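Local atomic coordinates of teicoplanin pseudoaglycone deacetylases Orf2 (Actinoplanes teichomyceticus, PDB entry 3DFF), a protein that probably removes, with the help of zinc, an acetyl group from a teicoplanin pseudoaglycone during biosynthesis of the lipoglycopeptide antibiotic. Residues Gly64-Pro67 with Asp68-Ala71; Glu240-Leu243 with Phe244-Asp248. All blocks are in the same frame, centred on the assembly; numbering follows the deposited sequence.

Contact 1 (Gly64-Pro67 with Asp68-Ala71); sequences GLAP and DDDA
The carboxylate of D69 has A66 over one face. Both the backbone N and the methyl of A66 lie on that face. A66 N gives a hydrogen bond to D69 OD2 at 2.9 Å. It meets the oxygen from above, 66° out of the carboxylate plane. A66 CB rests 3.5 Å from the same D69 OD2. L65 CB is at the same distance from D69 OD2, so a second residue flanks this oxygen. The side chains of L65 and D69 pass each other at a slant. With its CG beside its own backbone N (chi1 -84°), D69 turns its carboxylate back to the residue three places earlier.

The backbone returns the bond. D69 N donates to A66 O at 3.2 Å, and the N-H points almost straight at the oxygen (163°). This is a type I beta turn from A66 to D69, with P67 and D68 at its two corners. The turn lies in the loop between helices 54-62 and 71-85. A Schellman motif with G64 at its C-prime position ends the first helix. D70 is the N-cap of the second and bonds through OD1 to L73 N. P67 O also accepts a hydrogen bond from H60 ND1, which ties the turn to the first helix. On the inner side L65 CD1 touches A71 CB at 3.7 Å, and W63, H60 and Y100 also pack against A71.

Two bonds running in opposite directions between A66 and D69 close the turn from backbone and side chain together. The A66 N-H probably steadies the negative charge on D69. At D70 the carboxylate caps the start of helix 71-85, where the helix dipole would be expected to favour its negative charge.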
ATOM      1  N   GLY A  64     -12.892  -9.867 -11.075  1.00 21.04           N
ATOM      2  CA  GLY A  64     -14.264 -10.383 -11.025  1.00 21.31           C
ATOM      3  C   GLY A  64     -15.345  -9.384 -11.365  1.00 21.92           C
ATOM      4  O   GLY A  64     -16.505  -9.545 -10.945  1.00 22.55           O
ATOM      5  N   LEU A  65     -14.980  -8.364 -12.138  1.00 21.20           N
ATOM      6  CA  LEU A  65     -15.883  -7.319 -12.572  1.00 21.74           C
ATOM      7  C   LEU A  65     -16.019  -7.349 -14.082  1.00 21.72           C
ATOM      8  O   LEU A  65     -15.231  -7.986 -14.771  1.00 22.31           O
ATOM      9  CB  LEU A  65     -15.370  -5.942 -12.132  1.00 21.97           C
ATOM     10  CG  LEU A  65     -15.137  -5.766 -10.626  1.00 23.71           C
ATOM     11  CD1 LEU A  65     -14.508  -4.413 -10.324  1.00 26.40           C
ATOM     12  CD2 LEU A  65     -16.449  -5.957  -9.863  1.00 25.81           C
ATOM     13  N   ALA A  66     -17.024  -6.664 -14.587  1.00 22.77           N
ATOM     14  CA  ALA A  66     -17.151  -6.436 -16.011  1.00 23.84           C
ATOM     15  C   ALA A  66     -16.093  -5.398 -16.425  1.00 24.62           C
ATOM     16  O   ALA A  66     -15.669  -4.593 -15.584  1.00 24.65           O
ATOM     17  CB  ALA A  66     -18.532  -5.935 -16.315  1.00 24.16           C
ATOM     18  N   PRO A  67     -15.664  -5.404 -17.710  1.00 24.84           N
ATOM     19  CA  PRO A  67     -14.613  -4.475 -18.150  1.00 24.96           C
ATOM     20  C   PRO A  67     -14.902  -3.007 -17.818  1.00 25.39           C
ATOM     21  O   PRO A  67     -13.976  -2.273 -17.436  1.00 25.26           O
ATOM     22  CB  PRO A  67     -14.568  -4.682 -19.674  1.00 24.72           C
ATOM     23  CG  PRO A  67     -15.063  -6.081 -19.872  1.00 25.85           C
ATOM     24  CD  PRO A  67     -16.115  -6.278 -18.813  1.00 25.05           C
ATOM     25  N   ASP A  68     -16.156  -2.576 -17.950  1.00 25.56           N
ATOM     26  CA  ASP A  68     -16.483  -1.163 -17.773  1.00 26.04           C
ATOM     27  C   ASP A  68     -17.117  -0.812 -16.419  1.00 25.76           C
ATOM     28  O   ASP A  68     -17.615   0.305 -16.234  1.00 25.56           O
ATOM     29  CB  ASP A  68     -17.370  -0.658 -18.921  1.00 27.15           C
ATOM     30  CG  ASP A  68     -16.592  -0.433 -20.211  1.00 29.59           C
ATOM     31  OD1 ASP A  68     -15.333  -0.378 -20.180  1.00 32.33           O
ATOM     32  OD2 ASP A  68     -17.256  -0.290 -21.262  1.00 32.59           O
ATOM     33  N   ASP A  69     -17.081  -1.756 -15.477  1.00 25.12           N
ATOM     34  CA  ASP A  69     -17.597  -1.522 -14.122  1.00 24.64           C
ATOM     35  C   ASP A  69     -16.814  -0.406 -13.449  1.00 24.33           C
ATOM     36  O   ASP A  69     -15.649  -0.141 -13.803  1.00 23.97           O
ATOM     37  CB  ASP A  69     -17.490  -2.791 -13.263  1.00 24.71           C
ATOM     38  CG  ASP A  69     -18.660  -3.752 -13.451  1.00 26.40           C
ATOM     39  OD1 ASP A  69     -19.665  -3.373 -14.089  1.00 28.68           O
ATOM     40  OD2 ASP A  69     -18.566  -4.900 -12.955  1.00 27.53           O
ATOM     41  N   ASP A  70     -17.444   0.231 -12.463  1.00 23.42           N
ATOM     42  CA  ASP A  70     -16.776   1.248 -11.651  1.00 22.49           C
ATOM     43  C   ASP A  70     -15.954   0.522 -10.591  1.00 21.96           C
ATOM     44  O   ASP A  70     -16.374   0.378  -9.437  1.00 20.80           O
ATOM     45  CB  ASP A  70     -17.823   2.205 -11.049  1.00 22.86           C
ATOM     46  CG  ASP A  70     -17.205   3.379 -10.294  1.00 24.19           C
ATOM     47  OD1 ASP A  70     -16.000   3.358  -9.998  1.00 24.46           O
ATOM     48  OD2 ASP A  70     -17.955   4.333  -9.966  1.00 25.73           O
ATOM     49  N   ALA A  71     -14.773   0.060 -11.010  1.00 19.98           N
ATOM     50  CA  ALA A  71     -13.906  -0.750 -10.171  1.00 20.35           C
ATOM     51  C   ALA A  71     -13.462  -0.023  -8.925  1.00 19.37           C
ATOM     52  O   ALA A  71     -13.368  -0.629  -7.863  1.00 19.67           O
ATOM     53  CB  ALA A  71     -12.702  -1.237 -10.966  1.00 20.88           C
TER

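Contact 2 (Glu240-Leu243 with Phe244-Asp248)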
ATOM      1  N   GLU A 240      -1.987 -21.839  -6.198  1.00 44.13           N
ATOM      2  CA  GLU A 240      -1.867 -22.743  -5.061  1.00 43.79           C
ATOM      3  C   GLU A 240      -2.985 -22.484  -4.049  1.00 42.85           C
ATOM      4  O   GLU A 240      -3.250 -23.322  -3.186  1.00 43.23           O
ATOM      5  CB  GLU A 240      -0.498 -22.607  -4.381  1.00 44.33           C
ATOM      6  CG  GLU A 240       0.680 -22.257  -5.300  1.00 46.56           C
ATOM      7  CD  GLU A 240       0.774 -23.155  -6.524  1.00 49.49           C
ATOM      8  OE1 GLU A 240       0.982 -24.382  -6.362  1.00 50.95           O
ATOM      9  OE2 GLU A 240       0.639 -22.623  -7.649  1.00 51.03           O
ATOM     10  N   ASN A 241      -3.641 -21.327  -4.165  1.00 41.22           N
ATOM     11  CA  ASN A 241      -4.717 -20.946  -3.251  1.00 39.60           C
ATOM     12  C   ASN A 241      -4.237 -20.865  -1.799  1.00 37.95           C
ATOM     13  O   ASN A 241      -4.902 -21.342  -0.875  1.00 37.99           O
ATOM     14  CB  ASN A 241      -5.895 -21.910  -3.372  1.00 40.08           C
ATOM     15  CG  ASN A 241      -7.190 -21.288  -2.928  1.00 41.83           C
ATOM     16  OD1 ASN A 241      -7.605 -21.448  -1.781  1.00 44.66           O
ATOM     17  ND2 ASN A 241      -7.829 -20.547  -3.828  1.00 43.45           N
ATOM     18  N   ASN A 242      -3.082 -20.237  -1.607  1.00 35.70           N
ATOM     19  CA  ASN A 242      -2.340 -20.369  -0.357  1.00 33.46           C
ATOM     20  C   ASN A 242      -1.804 -19.058   0.221  1.00 31.27           C
ATOM     21  O   ASN A 242      -0.761 -19.065   0.883  1.00 30.24           O
ATOM     22  CB  ASN A 242      -1.162 -21.322  -0.582  1.00 33.78           C
ATOM     23  CG  ASN A 242      -0.159 -20.769  -1.580  1.00 35.94           C
ATOM     24  OD1 ASN A 242      -0.472 -19.844  -2.334  1.00 37.37           O
ATOM     25  ND2 ASN A 242       1.054 -21.322  -1.585  1.00 37.16           N
ATOM     26  N   LEU A 243      -2.489 -17.941  -0.033  1.00 28.69           N
ATOM     27  CA  LEU A 243      -2.035 -16.652   0.514  1.00 26.67           C
ATOM     28  C   LEU A 243      -1.777 -16.706   2.014  1.00 25.57           C
ATOM     29  O   LEU A 243      -0.706 -16.323   2.471  1.00 25.15           O
ATOM     30  CB  LEU A 243      -3.013 -15.512   0.193  1.00 26.69           C
ATOM     31  CG  LEU A 243      -2.644 -14.146   0.813  1.00 25.23           C
ATOM     32  CD1 LEU A 243      -1.461 -13.482   0.107  1.00 25.36           C
ATOM     33  CD2 LEU A 243      -3.851 -13.204   0.856  1.00 26.38           C
ATOM     34  N   PHE A 244      -2.754 -17.161   2.785  1.00 24.89           N
ATOM     35  CA  PHE A 244      -2.610 -17.119   4.238  1.00 24.86           C
ATOM     36  C   PHE A 244      -1.502 -18.056   4.717  1.00 24.85           C
ATOM     37  O   PHE A 244      -0.769 -17.727   5.651  1.00 23.96           O
ATOM     38  CB  PHE A 244      -3.949 -17.341   4.943  1.00 25.12           C
ATOM     39  CG  PHE A 244      -4.952 -16.246   4.662  1.00 25.52           C
ATOM     40  CD1 PHE A 244      -4.594 -14.913   4.829  1.00 23.91           C
ATOM     41  CD2 PHE A 244      -6.224 -16.542   4.192  1.00 27.95           C
ATOM     42  CE1 PHE A 244      -5.490 -13.886   4.560  1.00 25.20           C
ATOM     43  CE2 PHE A 244      -7.137 -15.515   3.922  1.00 28.14           C
ATOM     44  CZ  PHE A 244      -6.756 -14.181   4.107  1.00 26.44           C
ATOM     45  N   ASP A 245      -1.348 -19.197   4.048  1.00 25.36           N
ATOM     46  CA  ASP A 245      -0.218 -20.091   4.350  1.00 25.11           C
ATOM     47  C   ASP A 245       1.131 -19.409   4.108  1.00 24.67           C
ATOM     48  O   ASP A 245       2.052 -19.525   4.919  1.00 24.11           O
ATOM     49  CB  ASP A 245      -0.315 -21.380   3.533  1.00 26.46           C
ATOM     50  CG  ASP A 245      -1.377 -22.310   4.052  1.00 27.49           C
ATOM     51  OD1 ASP A 245      -1.977 -22.021   5.113  1.00 31.75           O
ATOM     52  OD2 ASP A 245      -1.611 -23.346   3.400  1.00 32.36           O
ATOM     53  N   ARG A 246       1.238 -18.701   2.988  1.00 23.81           N
ATOM     54  CA  ARG A 246       2.469 -18.001   2.645  1.00 23.67           C
ATOM     55  C   ARG A 246       2.737 -16.860   3.599  1.00 22.67           C
ATOM     56  O   ARG A 246       3.875 -16.635   3.982  1.00 22.95           O
ATOM     57  CB  ARG A 246       2.415 -17.506   1.199  1.00 24.22           C
ATOM     58  CG  ARG A 246       2.765 -18.593   0.192  1.00 26.62           C
ATOM     59  CD  ARG A 246       2.756 -18.054  -1.206  1.00 30.34           C
ATOM     60  NE  ARG A 246       1.392 -17.963  -1.716  1.00 34.22           N
ATOM     61  CZ  ARG A 246       0.799 -16.838  -2.104  1.00 35.04           C
ATOM     62  NH1 ARG A 246       1.454 -15.687  -2.062  1.00 37.11           N
ATOM     63  NH2 ARG A 246      -0.445 -16.873  -2.555  1.00 35.21           N
ATOM     64  N   LEU A 247       1.681 -16.158   4.006  1.00 22.60           N
ATOM     65  CA  LEU A 247       1.835 -15.103   5.016  1.00 21.52           C
ATOM     66  C   LEU A 247       2.255 -15.664   6.380  1.00 20.87           C
ATOM     67  O   LEU A 247       3.110 -15.097   7.047  1.00 21.12           O
ATOM     68  CB  LEU A 247       0.548 -14.283   5.138  1.00 21.08           C
ATOM     69  CG  LEU A 247       0.129 -13.486   3.892  1.00 21.77           C
ATOM     70  CD1 LEU A 247      -1.113 -12.670   4.236  1.00 22.04           C
ATOM     71  CD2 LEU A 247       1.231 -12.571   3.365  1.00 23.97           C
ATOM     72  N   ASP A 248       1.657 -16.788   6.771  1.00 21.79           N
ATOM     73  CA  ASP A 248       2.006 -17.448   8.035  1.00 21.98           C
ATOM     74  C   ASP A 248       3.464 -17.925   8.026  1.00 22.22           C
ATOM     75  O   ASP A 248       4.170 -17.759   9.018  1.00 22.62           O
ATOM     76  CB  ASP A 248       1.079 -18.638   8.273  1.00 22.46           C
ATOM     77  CG  ASP A 248      -0.253 -18.242   8.915  1.00 22.54           C
ATOM     78  OD1 ASP A 248      -0.346 -17.158   9.531  1.00 26.38           O
ATOM     79  OD2 ASP A 248      -1.206 -19.049   8.825  1.00 28.14           O
TER
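R246 folds its side chain back over N242 and grips the amide oxygen with two nitrogens. This grip and the backbone bonds are the tight part. R246 NE lies 2.7 Å from N242 OD1, and R246 NH2 lies 3.0 Å from the same N242 OD1. The oxygen sits in the guanidinium plane, but both donors reach it from one face of the amide. The two flat groups are turned 51° apart. A bend in the arginine chain (chi3 -80°) brings NE and NH2 to N242, and N242 CG takes the crowded position between its backbone N and carbonyl carbon (chi1 64°). The CA of L243 covers one face of the guanidinium. R246 NH2 also bonds to L236 O, which ties the group to the end of helix 233-237.

N242 is the N-cap residue of helix 243-254. Its side chain serves R246 and makes no capping bond. Its carbonyl starts the helical pattern: R246 N donates to N242 O at 2.9 Å. One residue on, L247 N donates to L243 O at 2.8 Å.

The buried part is apolar and packs at ordinary distances. L243 CG is 4.0 Å from L247 CD1. L243 CD2 lies over one face of the F244 ring, 4.1 Å from F244 CE1. F223 stacks with that ring, and V226 joins L243 and F244 from helix 216-226.

The solvent side is looser. D245 is exposed, and its side chain barely touches the preceding segment: D245 CB lies 3.5 Å from N242 O.

Overall arrangement
Contacts 1 and 2 each lie at the start of a helix, helix 71-85 for contact 1 and helix 243-254 for contact 2. They do not touch: their centres are 26 Å apart and their nearest atoms about 14 Å. The first is complete well before the second begins in sequence. The bound zinc is held by H16, D19 and H164. The side chain of L243 is about 12 Å from this zinc, and that of A71 is about 12 Å from the side chain of H16. A71 is also about 9 Å, side chain to side chain, from D97, which binds a second zinc, shared with H16, that is not bound to this chain in the model. Neither contact supplies a ligand to the bound zinc.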